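Local coordinates for protein beta-glucoside phosphorylase BglX (Unidentified, PDB 5VQE) that probably cleaves beta-glucosides by phosphorolysis, as a member of glycoside hydrolase family 3, and binds 2-deoxy-2-fluoroglucose in a pocket of its barrel-like domain, at residues T108-P113 with K382-I387; R171-A176 with G224-A229; R71-T76 with D364-L369; S429-F434 with I471-F476; N247-V252 with K268-G273. All blocks are in the same frame, centred on the assembly; numbering follows the deposited sequence.

Interaction 1: residues T108-P113 with K382-I387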
# COMPACT_ATOMS: atom_id res chain seq x y z
N THR A 108 -12.93 1.59 7.85
CA THR A 108 -13.55 2.16 6.65
C THR A 108 -12.63 1.98 5.44
O THR A 108 -11.52 2.52 5.42
CB THR A 108 -13.85 3.65 6.84
OG1 THR A 108 -14.66 3.84 8.01
CG2 THR A 108 -14.58 4.21 5.63
N TYR A 109 -13.12 1.27 4.43
CA TYR A 109 -12.46 1.18 3.13
C TYR A 109 -12.87 2.39 2.31
O TYR A 109 -14.00 2.46 1.82
CB TYR A 109 -12.83 -0.13 2.44
CG TYR A 109 -12.06 -0.45 1.17
CD1 TYR A 109 -11.12 0.44 0.66
CD2 TYR A 109 -12.28 -1.63 0.48
CE1 TYR A 109 -10.42 0.16 -0.49
CE2 TYR A 109 -11.58 -1.92 -0.68
CZ TYR A 109 -10.65 -1.02 -1.15
OH TYR A 109 -9.93 -1.27 -2.30
N VAL A 110 -11.97 3.36 2.15
CA VAL A 110 -12.26 4.59 1.43
C VAL A 110 -12.06 4.36 -0.07
O VAL A 110 -13.03 4.35 -0.84
CB VAL A 110 -11.37 5.74 1.92
CG1 VAL A 110 -11.62 7.02 1.11
CG2 VAL A 110 -11.62 6.00 3.41
N ALA A 111 -10.81 4.19 -0.48
CA ALA A 111 -10.48 4.04 -1.89
C ALA A 111 -9.03 3.60 -2.01
O ALA A 111 -8.22 3.82 -1.10
CB ALA A 111 -10.70 5.34 -2.67
N SER A 112 -8.71 2.97 -3.14
CA SER A 112 -7.31 2.81 -3.50
C SER A 112 -6.69 4.19 -3.71
O SER A 112 -7.40 5.16 -4.00
CB SER A 112 -7.17 1.97 -4.77
OG SER A 112 -7.72 2.65 -5.89
N PRO A 113 -5.37 4.31 -3.56
CA PRO A 113 -4.73 5.60 -3.86
C PRO A 113 -4.97 6.07 -5.28
O PRO A 113 -5.12 7.28 -5.52
CB PRO A 113 -3.24 5.31 -3.59
CG PRO A 113 -3.27 4.25 -2.54
CD PRO A 113 -4.44 3.38 -2.88
N LYS A 382 -19.01 9.09 4.38
CA LYS A 382 -19.36 10.17 3.46
C LYS A 382 -18.20 10.50 2.53
O LYS A 382 -18.40 10.69 1.33
CB LYS A 382 -19.78 11.40 4.26
CG LYS A 382 -20.11 12.63 3.43
CD LYS A 382 -20.62 13.77 4.30
N TRP A 383 -16.99 10.59 3.07
CA TRP A 383 -15.82 10.87 2.23
C TRP A 383 -15.61 9.76 1.20
O TRP A 383 -15.22 10.04 0.06
CB TRP A 383 -14.57 11.02 3.10
CG TRP A 383 -14.48 12.32 3.83
CD1 TRP A 383 -15.12 13.48 3.52
CD2 TRP A 383 -13.67 12.60 4.98
NE1 TRP A 383 -14.77 14.47 4.42
CE2 TRP A 383 -13.88 13.95 5.32
CE3 TRP A 383 -12.80 11.83 5.76
CZ2 TRP A 383 -13.25 14.55 6.41
CZ3 TRP A 383 -12.17 12.43 6.83
CH2 TRP A 383 -12.40 13.77 7.15
N ALA A 384 -15.84 8.51 1.59
CA ALA A 384 -15.71 7.41 0.63
C ALA A 384 -16.69 7.57 -0.52
O ALA A 384 -16.36 7.27 -1.68
CB ALA A 384 -15.92 6.07 1.33
N LEU A 385 -17.91 8.02 -0.22
CA LEU A 385 -18.90 8.22 -1.28
C LEU A 385 -18.51 9.37 -2.19
O LEU A 385 -18.65 9.27 -3.42
CB LEU A 385 -20.28 8.47 -0.66
CG LEU A 385 -21.46 7.97 -1.50
CD1 LEU A 385 -21.45 6.45 -1.59
CD2 LEU A 385 -22.78 8.45 -0.92
N GLU A 386 -18.02 10.48 -1.62
CA GLU A 386 -17.58 11.61 -2.44
C GLU A 386 -16.44 11.21 -3.37
O GLU A 386 -16.43 11.58 -4.55
CB GLU A 386 -17.14 12.76 -1.54
CG GLU A 386 -18.25 13.32 -0.67
CD GLU A 386 -17.75 14.38 0.29
OE1 GLU A 386 -16.52 14.60 0.36
OE2 GLU A 386 -18.59 14.99 0.97
N ILE A 387 -15.47 10.45 -2.85
CA ILE A 387 -14.33 10.06 -3.67
C ILE A 387 -14.79 9.14 -4.80
O ILE A 387 -14.35 9.28 -5.94
CB ILE A 387 -13.24 9.43 -2.78
CG1 ILE A 387 -12.67 10.53 -1.86
CG2 ILE A 387 -12.12 8.83 -3.61
CD1 ILE A 387 -11.84 10.01 -0.72
O HOH W 1 -14.30 5.67 -2.62
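Val110 O is gripped by two donors: a water, at 2.6 Å, and the side-chain amide of Asn533. The same water donates to Ala384 O at 2.8 Å, so a single molecule ties the carbonyl of a loop residue to that of a helix residue where no direct hydrogen bond joins the two segments. The loop leads out of strand 88-91 of the TIM-barrel-like domain, which typifies glycoside hydrolase family 3, and runs into helix 113-119; the helix, 378-391, comes just before the first strand of the C-terminal mixed sheet. The contact therefore lies at the passage from one domain to the other.

Beside the water the meeting is apolar and buried. Ala384 turns its methyl toward the loop, where CB lies 3.9 Å from Val110 CA. CG1 of Val110 is anti to the backbone N (chi1 177°), the branch that reaches the helix, and its side chain and that of Ile387 cross obliquely. The CG2 branch of Ile387 meets Ala111, 3.9 Å from the alanine CB. Leu128 and Val131 of helix 122-138 also pack on Val110. Directly after this patch, Ser112 is the N-cap of helix 113-119, its OG bonded to Gly115 N. The shortest apolar approach between the segments joins two methyl carbons, Val110 CG1 and Ile387 CD1, at 3.5 Å.

Interaction 2: residues R171-A176 with G224-A229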
# COMPACT_ATOMS: atom_id res chain seq x y z
N ARG A 171 1.59 14.89 -9.71
CA ARG A 171 0.38 14.50 -8.98
C ARG A 171 0.73 13.62 -7.78
O ARG A 171 0.14 13.76 -6.71
CB ARG A 171 -0.60 13.79 -9.92
CG ARG A 171 -1.90 13.41 -9.24
CD ARG A 171 -2.98 12.89 -10.20
NE ARG A 171 -3.34 13.85 -11.25
CZ ARG A 171 -2.98 13.76 -12.53
NH1 ARG A 171 -2.24 12.75 -12.97
NH2 ARG A 171 -3.37 14.69 -13.39
N ILE A 172 1.70 12.72 -7.95
CA ILE A 172 2.15 11.90 -6.82
C ILE A 172 2.60 12.80 -5.68
O ILE A 172 2.25 12.56 -4.51
CB ILE A 172 3.27 10.95 -7.27
CG1 ILE A 172 2.73 9.93 -8.28
CG2 ILE A 172 3.87 10.21 -6.08
CD1 ILE A 172 3.79 9.30 -9.16
N ILE A 173 3.40 13.83 -5.99
CA ILE A 173 3.88 14.75 -4.95
C ILE A 173 2.71 15.43 -4.26
O ILE A 173 2.65 15.49 -3.03
CB ILE A 173 4.86 15.77 -5.56
CG1 ILE A 173 6.16 15.07 -6.01
CG2 ILE A 173 5.17 16.90 -4.58
CD1 ILE A 173 7.09 15.94 -6.85
N ARG A 174 1.75 15.95 -5.05
CA ARG A 174 0.60 16.63 -4.46
C ARG A 174 -0.17 15.70 -3.53
O ARG A 174 -0.50 16.06 -2.39
CB ARG A 174 -0.36 17.13 -5.55
CG ARG A 174 0.15 18.20 -6.46
CD ARG A 174 -1.02 18.91 -7.16
NE ARG A 174 -1.74 18.10 -8.14
CZ ARG A 174 -1.33 17.87 -9.39
NH1 ARG A 174 -0.16 18.35 -9.82
NH2 ARG A 174 -2.07 17.13 -10.20
N MET A 175 -0.48 14.51 -4.02
CA MET A 175 -1.34 13.59 -3.28
C MET A 175 -0.65 13.06 -2.04
O MET A 175 -1.25 12.97 -0.97
CB MET A 175 -1.77 12.45 -4.20
CG MET A 175 -2.61 12.88 -5.39
SD MET A 175 -4.30 13.23 -4.87
CE MET A 175 -5.01 13.98 -6.34
N ALA A 176 0.63 12.70 -2.17
CA ALA A 176 1.35 12.14 -1.03
C ALA A 176 1.54 13.18 0.07
O ALA A 176 1.43 12.85 1.26
CB ALA A 176 2.70 11.60 -1.49
N GLY A 224 13.92 10.69 -7.81
CA GLY A 224 14.66 11.58 -6.94
C GLY A 224 13.92 12.87 -6.65
O GLY A 224 13.93 13.37 -5.52
N ARG A 225 13.25 13.42 -7.66
CA ARG A 225 12.46 14.63 -7.46
C ARG A 225 11.35 14.40 -6.45
O ARG A 225 11.09 15.27 -5.60
CB ARG A 225 11.87 15.08 -8.79
CG ARG A 225 11.06 16.36 -8.72
CD ARG A 225 10.54 16.73 -10.10
NE ARG A 225 9.60 17.85 -10.06
CZ ARG A 225 9.95 19.13 -10.06
NH1 ARG A 225 11.23 19.48 -10.08
NH2 ARG A 225 9.02 20.07 -10.02
N ILE A 226 10.68 13.25 -6.51
CA ILE A 226 9.59 12.96 -5.59
C ILE A 226 10.13 12.76 -4.17
O ILE A 226 9.62 13.35 -3.21
CB ILE A 226 8.81 11.72 -6.06
CG1 ILE A 226 8.20 11.97 -7.44
CG2 ILE A 226 7.72 11.35 -5.06
CD1 ILE A 226 7.58 10.75 -8.06
N TYR A 227 11.15 11.92 -4.02
CA TYR A 227 11.71 11.71 -2.69
C TYR A 227 12.18 13.03 -2.08
O TYR A 227 11.88 13.31 -0.91
CB TYR A 227 12.83 10.67 -2.75
CG TYR A 227 12.26 9.28 -2.67
CD1 TYR A 227 11.95 8.57 -3.82
CD2 TYR A 227 11.95 8.71 -1.44
CE1 TYR A 227 11.38 7.32 -3.74
CE2 TYR A 227 11.39 7.46 -1.35
CZ TYR A 227 11.10 6.77 -2.50
OH TYR A 227 10.52 5.53 -2.41
N GLN A 228 12.87 13.86 -2.85
CA GLN A 228 13.30 15.15 -2.33
C GLN A 228 12.12 15.99 -1.86
O GLN A 228 12.19 16.62 -0.80
CB GLN A 228 14.11 15.91 -3.39
CG GLN A 228 15.53 15.38 -3.57
CD GLN A 228 16.31 16.13 -4.63
OE1 GLN A 228 15.94 16.16 -5.80
NE2 GLN A 228 17.40 16.76 -4.21
N ALA A 229 11.01 15.97 -2.61
CA ALA A 229 9.87 16.80 -2.25
C ALA A 229 9.22 16.35 -0.95
O ALA A 229 8.81 17.18 -0.13
CB ALA A 229 8.84 16.80 -3.38
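Ile173 and Ile226 share one side-chain shape: in each, CG1 lies beside the backbone N and anti to the carbonyl carbon (chi1 -68° and -61°), with CD1 extended beyond it. With CG1 so placed, the two side chains slant across each other, Ile173 CG1 lying 4.0 Å from Ile226 CG1. The same torsion leaves CG2 of Ile173 anti to its backbone N, from where it meets Ala229 CB at 3.9 Å. Ile173 CD1 comes down on the same alanine methyl, so two branches of one isoleucine close over a small residue. Ile172 adds a second layer: its CG2 touches Ile226 CG2 at 4.1 Å, the two side chains lying at about a right angle.

An alanine in place of Ile173 would probably open a gap above Ala229 and leave Ile226 CG1 without its mate, since CG1, CG2 and CD1 make these contacts. At the margin, the polar end of Arg225 is engaged by Glu170 in a salt bridge.

The axes of the two segments run at 22°, with a closest approach of 9.8 Å, as expected for successive outer helices of a beta/alpha barrel. Strands 191-195 and 210-211 separate helices 169-184 and 216-232 in the chain, while Ile149 and Ile151 of a nearby loop pack against Ala176 and Ile226, and helix 122-138 receives Met175.

Interaction 3: residues R71-T76 with D364-L369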
# COMPACT_ATOMS: atom_id res chain seq x y z
N ARG A 71 -9.67 -5.88 18.89
CA ARG A 71 -8.52 -6.69 19.27
C ARG A 71 -7.22 -5.90 19.15
O ARG A 71 -6.33 -6.03 20.00
CB ARG A 71 -8.46 -7.95 18.41
CG ARG A 71 -9.61 -8.92 18.66
CD ARG A 71 -9.44 -9.66 19.98
NE ARG A 71 -8.48 -10.75 19.87
CZ ARG A 71 -8.15 -11.56 20.87
NH1 ARG A 71 -8.69 -11.39 22.07
NH2 ARG A 71 -7.27 -12.53 20.67
N MET A 72 -7.09 -5.08 18.10
CA MET A 72 -5.93 -4.20 18.02
C MET A 72 -5.83 -3.32 19.26
O MET A 72 -4.73 -3.14 19.80
CB MET A 72 -6.02 -3.32 16.78
CG MET A 72 -5.87 -4.06 15.49
SD MET A 72 -5.69 -2.97 14.09
CE MET A 72 -5.46 -4.19 12.81
N ARG A 73 -6.95 -2.75 19.71
CA ARG A 73 -6.91 -1.88 20.88
C ARG A 73 -6.48 -2.65 22.12
O ARG A 73 -5.70 -2.15 22.94
CB ARG A 73 -8.28 -1.23 21.11
CG ARG A 73 -8.30 -0.24 22.29
CD ARG A 73 -9.69 0.36 22.53
NE ARG A 73 -9.60 1.60 23.31
CZ ARG A 73 -9.66 1.67 24.64
NH1 ARG A 73 -9.83 0.57 25.37
NH2 ARG A 73 -9.55 2.84 25.25
N GLU A 74 -6.98 -3.87 22.28
CA GLU A 74 -6.57 -4.70 23.40
C GLU A 74 -5.10 -5.09 23.27
O GLU A 74 -4.35 -5.05 24.26
CB GLU A 74 -7.46 -5.95 23.46
CG GLU A 74 -7.20 -6.86 24.64
CD GLU A 74 -7.82 -8.23 24.45
OE1 GLU A 74 -7.09 -9.23 24.48
OE2 GLU A 74 -9.06 -8.29 24.25
N PHE A 75 -4.66 -5.43 22.06
CA PHE A 75 -3.25 -5.77 21.86
C PHE A 75 -2.34 -4.61 22.21
O PHE A 75 -1.28 -4.80 22.83
CB PHE A 75 -3.02 -6.22 20.42
CG PHE A 75 -3.43 -7.64 20.13
CD1 PHE A 75 -4.13 -8.40 21.06
CD2 PHE A 75 -3.10 -8.23 18.92
CE1 PHE A 75 -4.50 -9.70 20.77
CE2 PHE A 75 -3.46 -9.53 18.64
CZ PHE A 75 -4.16 -10.27 19.56
N THR A 76 -2.71 -3.38 21.82
CA THR A 76 -1.87 -2.23 22.14
C THR A 76 -1.67 -2.09 23.64
O THR A 76 -0.55 -1.84 24.11
CB THR A 76 -2.47 -0.96 21.56
OG1 THR A 76 -2.45 -1.02 20.13
CG2 THR A 76 -1.68 0.28 22.02
N ASP A 364 -2.00 7.07 29.66
CA ASP A 364 -2.78 6.00 29.08
C ASP A 364 -2.12 5.55 27.78
O ASP A 364 -1.49 6.34 27.08
CB ASP A 364 -4.22 6.44 28.80
N VAL A 365 -2.26 4.25 27.49
CA VAL A 365 -1.57 3.64 26.36
C VAL A 365 -2.44 3.61 25.10
O VAL A 365 -1.91 3.36 24.00
CB VAL A 365 -1.08 2.23 26.77
CG1 VAL A 365 -1.20 1.23 25.64
CG2 VAL A 365 0.35 2.31 27.28
N VAL A 366 -3.74 3.85 25.23
CA VAL A 366 -4.62 4.05 24.09
C VAL A 366 -5.53 5.23 24.39
O VAL A 366 -5.66 5.66 25.54
CB VAL A 366 -5.47 2.80 23.79
CG1 VAL A 366 -4.60 1.67 23.25
CG2 VAL A 366 -6.22 2.35 25.05
N PRO A 367 -6.15 5.80 23.36
CA PRO A 367 -7.09 6.90 23.60
C PRO A 367 -8.32 6.39 24.31
O PRO A 367 -8.53 5.17 24.41
CB PRO A 367 -7.43 7.40 22.18
CG PRO A 367 -6.47 6.69 21.25
CD PRO A 367 -6.09 5.43 21.94
N PRO A 368 -9.16 7.28 24.84
CA PRO A 368 -10.41 6.84 25.47
C PRO A 368 -11.24 5.98 24.53
O PRO A 368 -11.16 6.10 23.30
CB PRO A 368 -11.13 8.15 25.80
CG PRO A 368 -10.05 9.17 25.89
CD PRO A 368 -8.98 8.74 24.92
N LEU A 369 -12.06 5.10 25.12
CA LEU A 369 -12.96 4.25 24.34
C LEU A 369 -13.77 5.07 23.35
O LEU A 369 -14.08 4.59 22.26
CB LEU A 369 -13.90 3.49 25.30
CG LEU A 369 -14.28 2.02 25.05
CD1 LEU A 369 -15.32 1.89 23.95
CD2 LEU A 369 -13.07 1.15 24.75
O HOH W 2 -9.87 3.74 21.92
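Arg73 supplies the one direct hydrogen bond between helix 69-82 and the loop 364-369. Its NH2 donates to Pro367 O over 2.7 Å, with the oxygen near the guanidinium plane and the donor nearly along the C=O axis (161°). A water adds an indirect link, accepting from Arg73 NE at 2.6 Å and lying within donating distance of Pro368 O.

Apolar contacts enclose the same flat group. Leu369 CD2 lies 3.3 Å above one face and Val366 CG2 3.4 Å above the opposite one, both offset toward the rim. The extended chain of Arg73, with CG anti to the backbone N (chi1 -177°), carries the guanidinium into this slot. CG2 of Val366 occupies the crowded position between its own N and carbonyl carbon. Its other methyl, CG1, presses on Thr76 CG2 at 3.5 Å, a tight pair, while Val365 CG1 lies 3.8 Å from Thr76 CG2. The hydroxyl of Thr76 is engaged by Tyr64 OH and Val139 O.

This surface contact fastens the linker between helices 340-356 and 378-391 onto an outer barrel helix. Across it the positive charge meets one proline carbonyl oxygen directly, Pro367 O, and a second, Pro368 O, only through the water; the methyls of Val366 and Leu369, one on each face, probably limit how far the group can turn.

Interaction 4: residues S429-F434 with I471-F476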
# COMPACT_ATOMS: atom_id res chain seq x y z
N SER A 429 -18.84 -10.26 -2.86
CA SER A 429 -19.94 -9.55 -2.22
C SER A 429 -20.29 -8.28 -2.98
O SER A 429 -21.47 -7.94 -3.15
CB SER A 429 -19.56 -9.22 -0.77
OG SER A 429 -20.61 -8.53 -0.12
N GLU A 430 -19.28 -7.56 -3.49
CA GLU A 430 -19.56 -6.30 -4.17
C GLU A 430 -20.22 -6.53 -5.52
O GLU A 430 -21.00 -5.68 -5.98
CB GLU A 430 -18.27 -5.50 -4.32
CG GLU A 430 -17.77 -4.89 -3.03
CD GLU A 430 -17.16 -5.90 -2.09
OE1 GLU A 430 -16.73 -6.97 -2.55
OE2 GLU A 430 -17.13 -5.61 -0.88
N ALA A 431 -19.93 -7.65 -6.18
CA ALA A 431 -20.60 -7.96 -7.44
C ALA A 431 -22.04 -8.42 -7.19
O ALA A 431 -22.91 -8.13 -8.02
CB ALA A 431 -19.83 -9.03 -8.22
N ARG A 432 -22.29 -9.13 -6.09
CA ARG A 432 -23.66 -9.45 -5.71
C ARG A 432 -24.46 -8.17 -5.47
O ARG A 432 -25.59 -8.03 -5.95
CB ARG A 432 -23.68 -10.32 -4.45
CG ARG A 432 -23.21 -11.75 -4.64
CD ARG A 432 -23.53 -12.58 -3.39
NE ARG A 432 -22.96 -13.92 -3.42
CZ ARG A 432 -23.50 -14.97 -4.05
NH1 ARG A 432 -24.64 -14.85 -4.71
NH2 ARG A 432 -22.88 -16.15 -4.00
N LEU A 433 -23.88 -7.22 -4.73
CA LEU A 433 -24.55 -5.94 -4.53
C LEU A 433 -24.86 -5.28 -5.86
O LEU A 433 -26.00 -4.86 -6.11
CB LEU A 433 -23.67 -5.03 -3.66
CG LEU A 433 -24.24 -3.61 -3.46
CD1 LEU A 433 -25.56 -3.66 -2.70
CD2 LEU A 433 -23.23 -2.71 -2.77
N PHE A 434 -23.85 -5.19 -6.73
CA PHE A 434 -24.04 -4.59 -8.05
C PHE A 434 -25.17 -5.29 -8.80
O PHE A 434 -26.04 -4.64 -9.39
CB PHE A 434 -22.73 -4.65 -8.84
CG PHE A 434 -22.79 -4.01 -10.20
CD1 PHE A 434 -22.79 -2.64 -10.33
CD2 PHE A 434 -22.80 -4.79 -11.35
CE1 PHE A 434 -22.83 -2.04 -11.58
CE2 PHE A 434 -22.85 -4.21 -12.59
CZ PHE A 434 -22.86 -2.83 -12.71
N ILE A 471 -22.43 -7.25 -19.23
CA ILE A 471 -21.67 -6.38 -18.33
C ILE A 471 -20.59 -7.20 -17.65
O ILE A 471 -20.87 -8.27 -17.11
CB ILE A 471 -22.56 -5.70 -17.28
CG1 ILE A 471 -23.66 -4.88 -17.96
CG2 ILE A 471 -21.69 -4.80 -16.38
CD1 ILE A 471 -24.51 -4.04 -17.01
N TYR A 472 -19.35 -6.68 -17.67
CA TYR A 472 -18.22 -7.31 -16.99
C TYR A 472 -17.88 -6.57 -15.70
O TYR A 472 -17.75 -5.34 -15.69
CB TYR A 472 -17.00 -7.36 -17.90
CG TYR A 472 -17.11 -8.44 -18.94
CD1 TYR A 472 -17.90 -8.27 -20.06
CD2 TYR A 472 -16.45 -9.65 -18.78
CE1 TYR A 472 -18.03 -9.26 -21.00
CE2 TYR A 472 -16.57 -10.65 -19.72
CZ TYR A 472 -17.36 -10.45 -20.83
OH TYR A 472 -17.50 -11.44 -21.77
N TYR A 473 -17.74 -7.33 -14.60
CA TYR A 473 -17.27 -6.82 -13.32
C TYR A 473 -15.89 -7.42 -13.09
O TYR A 473 -15.77 -8.60 -12.73
CB TYR A 473 -18.24 -7.19 -12.19
CG TYR A 473 -17.99 -6.48 -10.88
CD1 TYR A 473 -16.86 -6.76 -10.11
CD2 TYR A 473 -18.90 -5.54 -10.40
CE1 TYR A 473 -16.64 -6.11 -8.91
CE2 TYR A 473 -18.69 -4.90 -9.20
CZ TYR A 473 -17.56 -5.18 -8.46
OH TYR A 473 -17.36 -4.53 -7.27
N ALA A 474 -14.85 -6.62 -13.30
CA ALA A 474 -13.47 -7.08 -13.23
C ALA A 474 -12.82 -6.55 -11.96
O ALA A 474 -12.77 -5.33 -11.74
CB ALA A 474 -12.68 -6.62 -14.46
N ASN A 475 -12.31 -7.47 -11.12
CA ASN A 475 -11.61 -7.12 -9.88
C ASN A 475 -10.34 -7.97 -9.79
O ASN A 475 -10.33 -9.02 -9.16
CB ASN A 475 -12.51 -7.32 -8.67
CG ASN A 475 -11.80 -7.01 -7.36
OD1 ASN A 475 -11.01 -6.07 -7.29
ND2 ASN A 475 -12.08 -7.79 -6.33
N PHE A 476 -9.26 -7.51 -10.42
CA PHE A 476 -7.95 -8.16 -10.32
C PHE A 476 -7.08 -7.30 -9.41
O PHE A 476 -6.51 -6.30 -9.83
CB PHE A 476 -7.35 -8.38 -11.70
CG PHE A 476 -7.98 -9.53 -12.42
CD1 PHE A 476 -7.39 -10.78 -12.41
CD2 PHE A 476 -9.22 -9.39 -13.03
CE1 PHE A 476 -7.99 -11.86 -13.04
CE2 PHE A 476 -9.83 -10.47 -13.66
CZ PHE A 476 -9.22 -11.70 -13.66
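Ala431 sets its methyl over the face of the Tyr473 ring: CB stands 4.1 Å from the ring centroid and only 8° off the normal, a CH-pi contact. At the phenolic end, Tyr473 OH approaches Glu430 CB at 3.2 Å. Phe434 flanks the same ring obliquely, with planes at 59° and centroids 5.9 Å apart. The edge of Phe434 also receives a methyl, its CE2 lying 4.0 Å from Ile471 CG2. Helix 429-441 here packs on the C-terminal mixed sheet of the family 3 architecture. It joins parallel strands 412-419 and 444-447 in a beta-alpha-beta crossover, and its segment 429-434 runs roughly antiparallel to strand segment 471-475. Tyr473 points its CB toward the helix, and chi1 (-168°) sets CG anti to the backbone N. Its hydroxyl is bonded to Ser532 OG and its ring stacks with Phe511. An alanine in place of Tyr473 would probably leave the Ala431 methyl without its aromatic face, open a gap beside Phe434 and deprive Ser532 of a partner. Farther out, Val537 of helix 534-544 touches both Phe434 and Tyr473.

Interaction 5: residues N247-V252 with K268-G273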
# COMPACT_ATOMS: atom_id res chain seq x y z
N ASN A 247 22.21 1.95 -11.85
CA ASN A 247 22.84 3.11 -12.48
C ASN A 247 23.09 4.22 -11.47
O ASN A 247 24.11 4.92 -11.54
CB ASN A 247 21.98 3.60 -13.64
CG ASN A 247 21.99 2.63 -14.80
OD1 ASN A 247 23.02 2.07 -15.14
ND2 ASN A 247 20.83 2.40 -15.41
N VAL A 248 22.17 4.40 -10.52
CA VAL A 248 22.42 5.34 -9.43
C VAL A 248 23.54 4.82 -8.54
O VAL A 248 24.39 5.58 -8.08
CB VAL A 248 21.12 5.58 -8.63
CG1 VAL A 248 21.40 6.38 -7.36
CG2 VAL A 248 20.10 6.30 -9.50
N THR A 249 23.54 3.51 -8.29
CA THR A 249 24.60 2.92 -7.48
C THR A 249 25.97 3.18 -8.10
O THR A 249 26.91 3.60 -7.41
CB THR A 249 24.35 1.42 -7.31
OG1 THR A 249 23.13 1.24 -6.58
CG2 THR A 249 25.50 0.76 -6.54
N ARG A 250 26.09 2.97 -9.42
CA ARG A 250 27.37 3.22 -10.09
C ARG A 250 27.73 4.70 -10.12
O ARG A 250 28.91 5.04 -10.17
CB ARG A 250 27.36 2.67 -11.51
CG ARG A 250 27.40 1.18 -11.59
CD ARG A 250 27.73 0.69 -12.99
NE ARG A 250 27.27 -0.69 -13.15
CZ ARG A 250 26.07 -1.03 -13.61
NH1 ARG A 250 25.19 -0.10 -13.98
NH2 ARG A 250 25.74 -2.31 -13.71
N MET A 251 26.73 5.59 -10.13
CA MET A 251 27.04 7.01 -10.05
C MET A 251 27.76 7.32 -8.75
O MET A 251 28.74 8.07 -8.73
CB MET A 251 25.76 7.84 -10.16
CG MET A 251 25.96 9.35 -9.97
SD MET A 251 24.42 10.28 -9.87
CE MET A 251 23.98 9.98 -8.17
N VAL A 252 27.29 6.73 -7.64
CA VAL A 252 27.94 6.94 -6.35
C VAL A 252 29.29 6.25 -6.31
O VAL A 252 30.26 6.80 -5.76
CB VAL A 252 27.02 6.45 -5.22
CG1 VAL A 252 27.72 6.54 -3.87
CG2 VAL A 252 25.70 7.25 -5.21
N LYS A 268 24.61 0.55 0.76
CA LYS A 268 25.18 1.75 1.37
C LYS A 268 25.15 2.93 0.39
O LYS A 268 24.90 4.07 0.80
CB LYS A 268 26.60 1.47 1.85
CG LYS A 268 27.63 1.30 0.77
CD LYS A 268 29.00 0.92 1.35
N GLU A 269 25.37 2.67 -0.90
CA GLU A 269 25.30 3.74 -1.89
C GLU A 269 23.93 4.41 -1.90
O GLU A 269 23.83 5.64 -2.02
CB GLU A 269 25.62 3.19 -3.28
CG GLU A 269 27.05 2.72 -3.46
CD GLU A 269 27.30 1.30 -2.99
OE1 GLU A 269 26.33 0.58 -2.69
OE2 GLU A 269 28.48 0.90 -2.93
N LEU A 270 22.86 3.63 -1.80
CA LEU A 270 21.53 4.22 -1.88
C LEU A 270 21.10 4.84 -0.56
O LEU A 270 20.58 5.96 -0.53
CB LEU A 270 20.52 3.16 -2.34
CG LEU A 270 20.75 2.65 -3.77
CD1 LEU A 270 19.76 1.54 -4.15
CD2 LEU A 270 20.68 3.79 -4.79
N MET A 271 21.32 4.14 0.56
CA MET A 271 20.84 4.67 1.84
C MET A 271 21.78 5.73 2.40
O MET A 271 21.33 6.76 2.91
CB MET A 271 20.64 3.54 2.84
CG MET A 271 19.47 2.63 2.48
SD MET A 271 19.01 1.46 3.76
CE MET A 271 20.44 0.37 3.73
N GLN A 272 23.09 5.53 2.30
CA GLN A 272 24.02 6.50 2.87
C GLN A 272 24.44 7.53 1.83
O GLN A 272 24.42 8.74 2.09
CB GLN A 272 25.22 5.77 3.48
CG GLN A 272 24.94 5.25 4.88
CD GLN A 272 25.90 4.14 5.32
OE1 GLN A 272 26.72 3.66 4.53
NE2 GLN A 272 25.78 3.73 6.57
N GLY A 273 24.80 7.08 0.62
CA GLY A 273 25.24 8.00 -0.41
C GLY A 273 24.13 8.92 -0.91
O GLY A 273 24.31 10.13 -0.99
O HOH W 3 23.57 -0.82 -4.23
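Val248 and Leu270 meet at about a right angle, CG1 of the valine 3.7 Å from CD2 of the leucine, in the buried part of a contact between helices 246-252 and 268-278. Thr249 stands across the same leucine, its OG1 3.9 Å from Leu270 CG. On its other branch Thr249 slants over Glu269, whose chain bends at chi2 (85°) and brings the carboxylate up to the methyl: OE1 lies 3.9 Å from Thr249 CG2. Val252 packs obliquely on the aliphatic stem, CG1 against Glu269 CG at 3.9 Å.

The short axes cross at 68°. Beyond these side chains, helix 268-278 has a pi-type turn, in which Lys268 O accepts from both Gln272 N and Gly273 N. Strands 237-244 and 284-287 are parallel neighbours, so the pair of helices belongs to a beta-alpha-beta crossover of the barrel-like domain.

Thr249 OG1 is bonded to Gln245 O; a water that donates to Thr249 OG1 at 3.2 Å also reaches Glu269 OE1, weakly, at 3.5 Å. With OE2 weakly bonded to Asn253, the glutamate probably contributes here chiefly through its carbon atoms.

Overall arrangement
The five contacts sample two domains. Interactions 2 and 5 are buried helix pairs of the barrel-like domain, about 20 Å apart between centres: the nearly parallel pair relies on interlocking isoleucines, the steeply crossed pair admits a threonine and a glutamate. Interaction 4 lies in the core of the C-terminal sheet domain and is the one built on aromatic rings. Interaction 1, about 18 Å from it between centres, is buried at the junction and mixes methyl packing with a bridging water. Interaction 3 is the surface case and the one with a direct hydrogen bond across it. Along the chain, interactions 1 and 3 alternate, bringing segments 364-369 and 382-387 against the barrel domain.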